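Local coordinates for Lin2960 protein (Listeria innocua, PDB 3OOP) that is of unknown function but belongs to the MarR family and therefore probably binds DNA as a transcription regulator, at residues R28-A31 with S32-V35; L95-D99 with K100-E104; K103-T106 with E107-I111. All coordinates share one frame; numbering follows the deposited sequence. Where two conformers were deposited one is given.

Contact 1 (R28-A31 with S32-V35); sequences RSIA and SYDV
I30 O takes the backbone N-H of Y33 over a distance of 3.1 Å (N-H...O angle 162°), and the donor stands well above the carbonyl plane, 54° out of it. The same oxygen lies 2.8 Å from water 2, which is also 2.7 Å from V35 O; this water cannot serve every oxygen within reach at once, so how its protons are divided stays open. The Y33 N to I30 O bond closes a type I beta turn over I30-Y33, the reversal by which the chain leaves helix 2-29 and heads for helix 37-49 of the MarR-type domain. A second water spans the start of the turn: water 1 donates to S29 O at 2.9 Å and accepts from S32 N at 2.9 Å, bridging the two backbone atoms. With Y33 CG anti to its own carbonyl carbon (chi1 -70°), the ring is set beside the turn, its CD2 edge toward I30, CD2 being 3.6 Å from I30 O, which lies in the ring plane, and 3.7 Å from I30 CA. Beyond the turn, Y33 rests on E107 and I111 of helix 99-119, whereas I30 and V35 pack on W40 of helix 37-49. The S29 hydroxyl is engaged with L26 O, one turn back in helix 2-29.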
# COMPACT_ATOMS: atom_id res chain seq x y z
N ARG A 28 9.54 -0.81 -18.92
CA ARG A 28 10.80 -1.20 -19.57
C ARG A 28 10.58 -1.91 -20.90
O ARG A 28 11.40 -1.81 -21.82
CB ARG A 28 11.66 -2.10 -18.67
CG ARG A 28 12.34 -1.35 -17.57
CD ARG A 28 13.58 -2.07 -17.05
NE ARG A 28 13.29 -3.36 -16.42
CZ ARG A 28 12.78 -3.51 -15.20
NH1 ARG A 28 12.46 -2.45 -14.47
NH2 ARG A 28 12.57 -4.72 -14.72
N SER A 29 9.45 -2.62 -21.01
CA SER A 29 9.16 -3.40 -22.21
C SER A 29 8.98 -2.52 -23.43
O SER A 29 9.22 -2.96 -24.54
CB SER A 29 7.92 -4.29 -22.00
OG SER A 29 6.71 -3.57 -22.10
N ILE A 30 8.58 -1.26 -23.23
CA ILE A 30 8.38 -0.34 -24.35
C ILE A 30 9.39 0.82 -24.35
O ILE A 30 9.22 1.82 -25.07
CB ILE A 30 6.91 0.13 -24.45
CG1 ILE A 30 6.47 0.83 -23.16
CG2 ILE A 30 5.97 -1.08 -24.76
CD1 ILE A 30 5.12 1.56 -23.29
N ALA A 31 10.45 0.67 -23.56
CA ALA A 31 11.48 1.71 -23.43
C ALA A 31 12.11 2.15 -24.75
O ALA A 31 12.48 3.32 -24.91
CB ALA A 31 12.58 1.25 -22.45
N SER A 32 12.22 1.23 -25.71
CA SER A 32 12.93 1.54 -26.95
C SER A 32 12.03 2.22 -27.99
O SER A 32 12.52 2.63 -29.04
CB SER A 32 13.59 0.29 -27.54
OG SER A 32 14.45 -0.30 -26.59
N TYR A 33 10.74 2.33 -27.70
CA TYR A 33 9.79 2.89 -28.66
C TYR A 33 9.73 4.42 -28.60
O TYR A 33 10.12 5.02 -27.59
CB TYR A 33 8.41 2.26 -28.45
CG TYR A 33 8.41 0.81 -28.89
CD1 TYR A 33 7.97 0.46 -30.17
CD2 TYR A 33 8.88 -0.20 -28.04
CE1 TYR A 33 7.97 -0.87 -30.58
CE2 TYR A 33 8.90 -1.53 -28.45
CZ TYR A 33 8.44 -1.85 -29.72
OH TYR A 33 8.45 -3.16 -30.14
N ASP A 34 9.26 5.04 -29.68
CA ASP A 34 9.26 6.50 -29.79
C ASP A 34 8.32 7.14 -28.77
O ASP A 34 8.61 8.20 -28.22
CB ASP A 34 8.92 6.93 -31.22
CG ASP A 34 8.77 8.44 -31.35
OD1 ASP A 34 9.81 9.14 -31.36
OD2 ASP A 34 7.62 8.93 -31.45
N VAL A 35 7.20 6.49 -28.51
CA VAL A 35 6.24 6.93 -27.49
C VAL A 35 6.78 6.71 -26.07
O VAL A 35 7.13 5.58 -25.71
CB VAL A 35 4.88 6.19 -27.70
CG1 VAL A 35 3.91 6.46 -26.58
CG2 VAL A 35 4.27 6.59 -29.05
O HOH W 1 11.45 -1.57 -25.66
O HOH W 2 9.19 4.50 -24.29

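Contact 2 (L95-D99 with K100-E104); sequences LSLTD and KGRKE
T98 holds OG1 between its backbone N and carbonyl carbon (chi1 61°), which aims the hydroxyl oxygen at G101 N, while R102 turns its chain at chi3 (-47°) and thereby lays the guanidinium across L97. The first torsion yields a nearly straight capping bond: G101 N donates to T98 OG1 at 2.9 Å, with an N-H...O angle of 164°. That hydroxyl is gripped twice, for it also bonds to E79 O in the loop before strand 81-84. Two main-chain bonds begin the helix proper, R102 N to T98 O at 2.8 Å and K103 N to D99 O at 2.9 Å. T98 thus serves the first turn with both its side chain and its carbonyl. L97 and R102 cross at about a right angle: methyl CD1 of L97 sits over one face of the guanidinium, 3.9 Å from R102 NH1. In the plane of that group, at its edge, lie two waters that both donate to D99 OD1. Water 3 accepts from R102 NE at 2.9 Å and water 4 from R102 NH2 at a longer 3.3 Å. D99 OD1 and R102 NE stay 5.0 Å apart, so the opposite charges meet through solvent and not as a direct pair. R102 NH1 is held from another quarter by a salt bridge to E50, which also accepts from L97 N, so one glutamate fixes both partners of the crossing. L97 also packs against L43 and I46 of helix 37-49. The arrangement is an N-cap at a strand-to-helix junction, where the returning strand 94-97 of the winged helix-turn-helix fold of MarR proteins passes into helix 99-119.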
# COMPACT_ATOMS: atom_id res chain seq x y z
N LEU A 95 -10.93 13.91 -28.38
CA LEU A 95 -9.72 13.32 -28.91
C LEU A 95 -9.99 11.89 -29.36
O LEU A 95 -10.71 11.15 -28.69
CB LEU A 95 -8.63 13.28 -27.84
CG LEU A 95 -8.39 14.56 -27.04
CD1 LEU A 95 -7.60 14.25 -25.78
CD2 LEU A 95 -7.70 15.57 -27.92
N SER A 96 -9.40 11.53 -30.50
CA SER A 96 -9.51 10.17 -31.05
C SER A 96 -8.20 9.83 -31.74
O SER A 96 -7.39 10.71 -32.00
CB SER A 96 -10.65 10.08 -32.06
OG SER A 96 -11.87 10.58 -31.52
N LEU A 97 -7.99 8.56 -32.05
CA LEU A 97 -6.76 8.14 -32.71
C LEU A 97 -6.79 8.37 -34.21
O LEU A 97 -7.84 8.25 -34.84
CB LEU A 97 -6.51 6.65 -32.44
CG LEU A 97 -6.41 6.18 -30.98
CD1 LEU A 97 -6.30 4.66 -30.94
CD2 LEU A 97 -5.23 6.82 -30.27
N THR A 98 -5.62 8.67 -34.78
CA THR A 98 -5.41 8.58 -36.22
C THR A 98 -5.10 7.13 -36.58
O THR A 98 -4.87 6.29 -35.69
CB THR A 98 -4.21 9.44 -36.66
OG1 THR A 98 -3.03 8.97 -36.01
CG2 THR A 98 -4.43 10.92 -36.32
N ASP A 99 -5.07 6.82 -37.88
CA ASP A 99 -4.60 5.51 -38.32
C ASP A 99 -3.21 5.17 -37.76
O ASP A 99 -2.96 4.02 -37.33
CB ASP A 99 -4.56 5.41 -39.85
CG ASP A 99 -5.95 5.27 -40.47
OD1 ASP A 99 -6.96 5.08 -39.73
OD2 ASP A 99 -6.03 5.35 -41.71
N LYS A 100 -2.31 6.15 -37.76
CA LYS A 100 -0.97 5.96 -37.21
C LYS A 100 -1.03 5.70 -35.70
O LYS A 100 -0.34 4.82 -35.19
CB LYS A 100 -0.07 7.15 -37.51
CG LYS A 100 1.39 6.90 -37.15
CD LYS A 100 2.24 8.14 -37.34
CE LYS A 100 3.73 7.82 -37.13
NZ LYS A 100 4.58 9.03 -37.33
N GLY A 101 -1.87 6.46 -35.00
CA GLY A 101 -2.09 6.23 -33.58
C GLY A 101 -2.63 4.83 -33.29
O GLY A 101 -2.18 4.18 -32.35
N ARG A 102 -3.58 4.37 -34.09
CA ARG A 102 -4.14 3.04 -33.92
C ARG A 102 -3.06 1.97 -34.14
O ARG A 102 -2.97 1.02 -33.36
CB ARG A 102 -5.34 2.83 -34.86
CG ARG A 102 -6.25 1.69 -34.47
CD ARG A 102 -7.54 1.69 -35.29
NE ARG A 102 -8.17 3.01 -35.37
CZ ARG A 102 -8.85 3.59 -34.38
NH1 ARG A 102 -9.03 2.96 -33.22
NH2 ARG A 102 -9.37 4.80 -34.55
N LYS A 103 -2.25 2.15 -35.18
CA LYS A 103 -1.15 1.24 -35.48
C LYS A 103 -0.16 1.17 -34.31
O LYS A 103 0.19 0.08 -33.83
CB LYS A 103 -0.43 1.68 -36.77
CG LYS A 103 0.80 0.86 -37.14
CD LYS A 103 1.51 1.37 -38.40
CE LYS A 103 2.41 2.56 -38.08
NZ LYS A 103 3.53 2.68 -39.06
N GLU A 104 0.30 2.33 -33.85
CA GLU A 104 1.29 2.36 -32.78
C GLU A 104 0.75 1.86 -31.45
O GLU A 104 1.44 1.12 -30.74
CB GLU A 104 1.93 3.77 -32.67
CG GLU A 104 2.79 4.08 -33.91
CD GLU A 104 3.93 5.07 -33.66
OE1 GLU A 104 4.14 5.51 -32.51
OE2 GLU A 104 4.63 5.40 -34.65
O HOH W 3 -7.31 3.02 -38.13
O HOH W 4 -8.05 5.68 -37.42

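Contact 3 (K103-T106 with E107-I111); sequences KETT and ELRDI
T105 and R109, like T106 and D110, stand one helical turn apart with side chains alongside and pointing the same way. The backbone bonds set this spacing: R109 N donates to T105 O at 2.8 Å, and L108 N to E104 O, D110 N to T106 O and E107 N to K103 O repeat the pattern, all regular i to i+4 links of helix 99-119. The threonine methyls make van der Waals contacts. CG2 of T105 lies anti to its backbone N, along the helix toward the next turn, and in the conformers described reaches 4.1 Å from R109 CG. T106 CG2 is set likewise and approaches D110 OD2 at 3.9 Å. L108 leans back toward the preceding turn, its branch carbon CG coming 3.2 Å from E104 O. As for the hydroxyls, T105 OG1 and T106 OG1 turn the other way, to G101 O and R102 O one turn earlier. Of the charged ends, the guanidinium of R109 forms a salt bridge with E47 of helix 37-49, and T105, L108 and R109 all touch W40 there. Between K103 NZ and E107 OE2 the gap is 6.0 Å, so any attraction between them is probably weak; cohesion rests on the four main-chain bonds, the threonine hydroxyls adding bonds to the preceding turn and the methyls light contact, while the salt bridge of R109 ties this helix to helix 37-49.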
# COMPACT_ATOMS: atom_id res chain seq x y z
N LYS A 103 -2.25 2.15 -35.18
CA LYS A 103 -1.15 1.24 -35.48
C LYS A 103 -0.16 1.17 -34.31
O LYS A 103 0.19 0.08 -33.83
CB LYS A 103 -0.43 1.68 -36.77
CG LYS A 103 0.80 0.86 -37.14
CD LYS A 103 1.51 1.37 -38.40
CE LYS A 103 2.41 2.56 -38.08
NZ LYS A 103 3.53 2.68 -39.06
N GLU A 104 0.30 2.33 -33.85
CA GLU A 104 1.29 2.36 -32.78
C GLU A 104 0.75 1.86 -31.45
O GLU A 104 1.44 1.12 -30.74
CB GLU A 104 1.93 3.77 -32.67
CG GLU A 104 2.79 4.08 -33.91
CD GLU A 104 3.93 5.07 -33.66
OE1 GLU A 104 4.14 5.51 -32.51
OE2 GLU A 104 4.63 5.40 -34.65
N THR A 105 -0.50 2.19 -31.12
CA THR A 105 -1.10 1.73 -29.87
C THR A 105 -1.27 0.21 -29.89
O THR A 105 -1.03 -0.46 -28.88
CB THR A 105 -2.44 2.45 -29.59
OG1 THR A 105 -2.21 3.87 -29.60
CG2 THR A 105 -3.01 2.05 -28.23
N THR A 106 -1.65 -0.34 -31.04
CA THR A 106 -1.78 -1.80 -31.18
C THR A 106 -0.43 -2.48 -30.94
O THR A 106 -0.33 -3.45 -30.18
CB THR A 106 -2.39 -2.19 -32.55
OG1 THR A 106 -3.75 -1.76 -32.58
CG2 THR A 106 -2.34 -3.70 -32.79
N GLU A 107 0.62 -1.95 -31.57
CA GLU A 107 1.97 -2.47 -31.42
C GLU A 107 2.42 -2.43 -29.95
O GLU A 107 2.90 -3.43 -29.42
CB GLU A 107 2.92 -1.68 -32.33
CG GLU A 107 4.34 -2.25 -32.47
CD GLU A 107 5.22 -1.44 -33.43
OE1 GLU A 107 6.43 -1.76 -33.53
OE2 GLU A 107 4.72 -0.48 -34.07
N LEU A 108 2.23 -1.28 -29.30
CA LEU A 108 2.60 -1.11 -27.89
C LEU A 108 1.78 -2.01 -26.97
O LEU A 108 2.35 -2.66 -26.08
CB LEU A 108 2.48 0.35 -27.46
CG LEU A 108 3.37 1.35 -28.18
CD1 LEU A 108 2.93 2.80 -27.90
CD2 LEU A 108 4.84 1.15 -27.79
N ARG A 109 0.46 -2.06 -27.19
CA ARG A 109 -0.41 -2.90 -26.37
C ARG A 109 0.04 -4.36 -26.42
O ARG A 109 0.05 -5.04 -25.40
CB ARG A 109 -1.87 -2.79 -26.80
CG ARG A 109 -2.60 -1.56 -26.27
CD ARG A 109 -4.05 -1.88 -25.96
NE ARG A 109 -4.87 -0.69 -25.79
CZ ARG A 109 -5.04 -0.04 -24.65
NH1 ARG A 109 -4.42 -0.45 -23.55
NH2 ARG A 109 -5.83 1.04 -24.60
N ASP A 110 0.42 -4.82 -27.61
CA ASP A 110 0.85 -6.22 -27.80
C ASP A 110 2.13 -6.52 -27.01
O ASP A 110 2.26 -7.59 -26.40
CB ASP A 110 1.02 -6.55 -29.29
CG ASP A 110 -0.31 -6.71 -30.02
OD1 ASP A 110 -1.36 -6.90 -29.37
OD2 ASP A 110 -0.31 -6.65 -31.27
N ILE A 111 3.07 -5.57 -27.03
CA ILE A 111 4.33 -5.71 -26.30
C ILE A 111 4.06 -5.75 -24.80
O ILE A 111 4.58 -6.63 -24.10
CB ILE A 111 5.31 -4.58 -26.63
CG1 ILE A 111 5.77 -4.71 -28.08
CG2 ILE A 111 6.53 -4.65 -25.69
CD1 ILE A 111 6.01 -3.38 -28.72

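In the fold
From the N terminus the three contacts follow in series, and none encloses or crosses another. Contact 1 closes the tight turn between helices 2-29 and 37-49. After the helix-turn-helix region, contact 2 leads from the last strand of the wing, 94-97, into helix 99-119, and contact 3 carries on along that helix, sharing K103 and E104 with it; their centres are about 10 Å apart. Although distant in sequence, contact 1 lies against this same helix, its centre about 11 Å from that of contact 3, with V35 CG2 3.6 Å from E104 OE1. Helix 99-119 thereby joins the wing to the loop after helix 2-29.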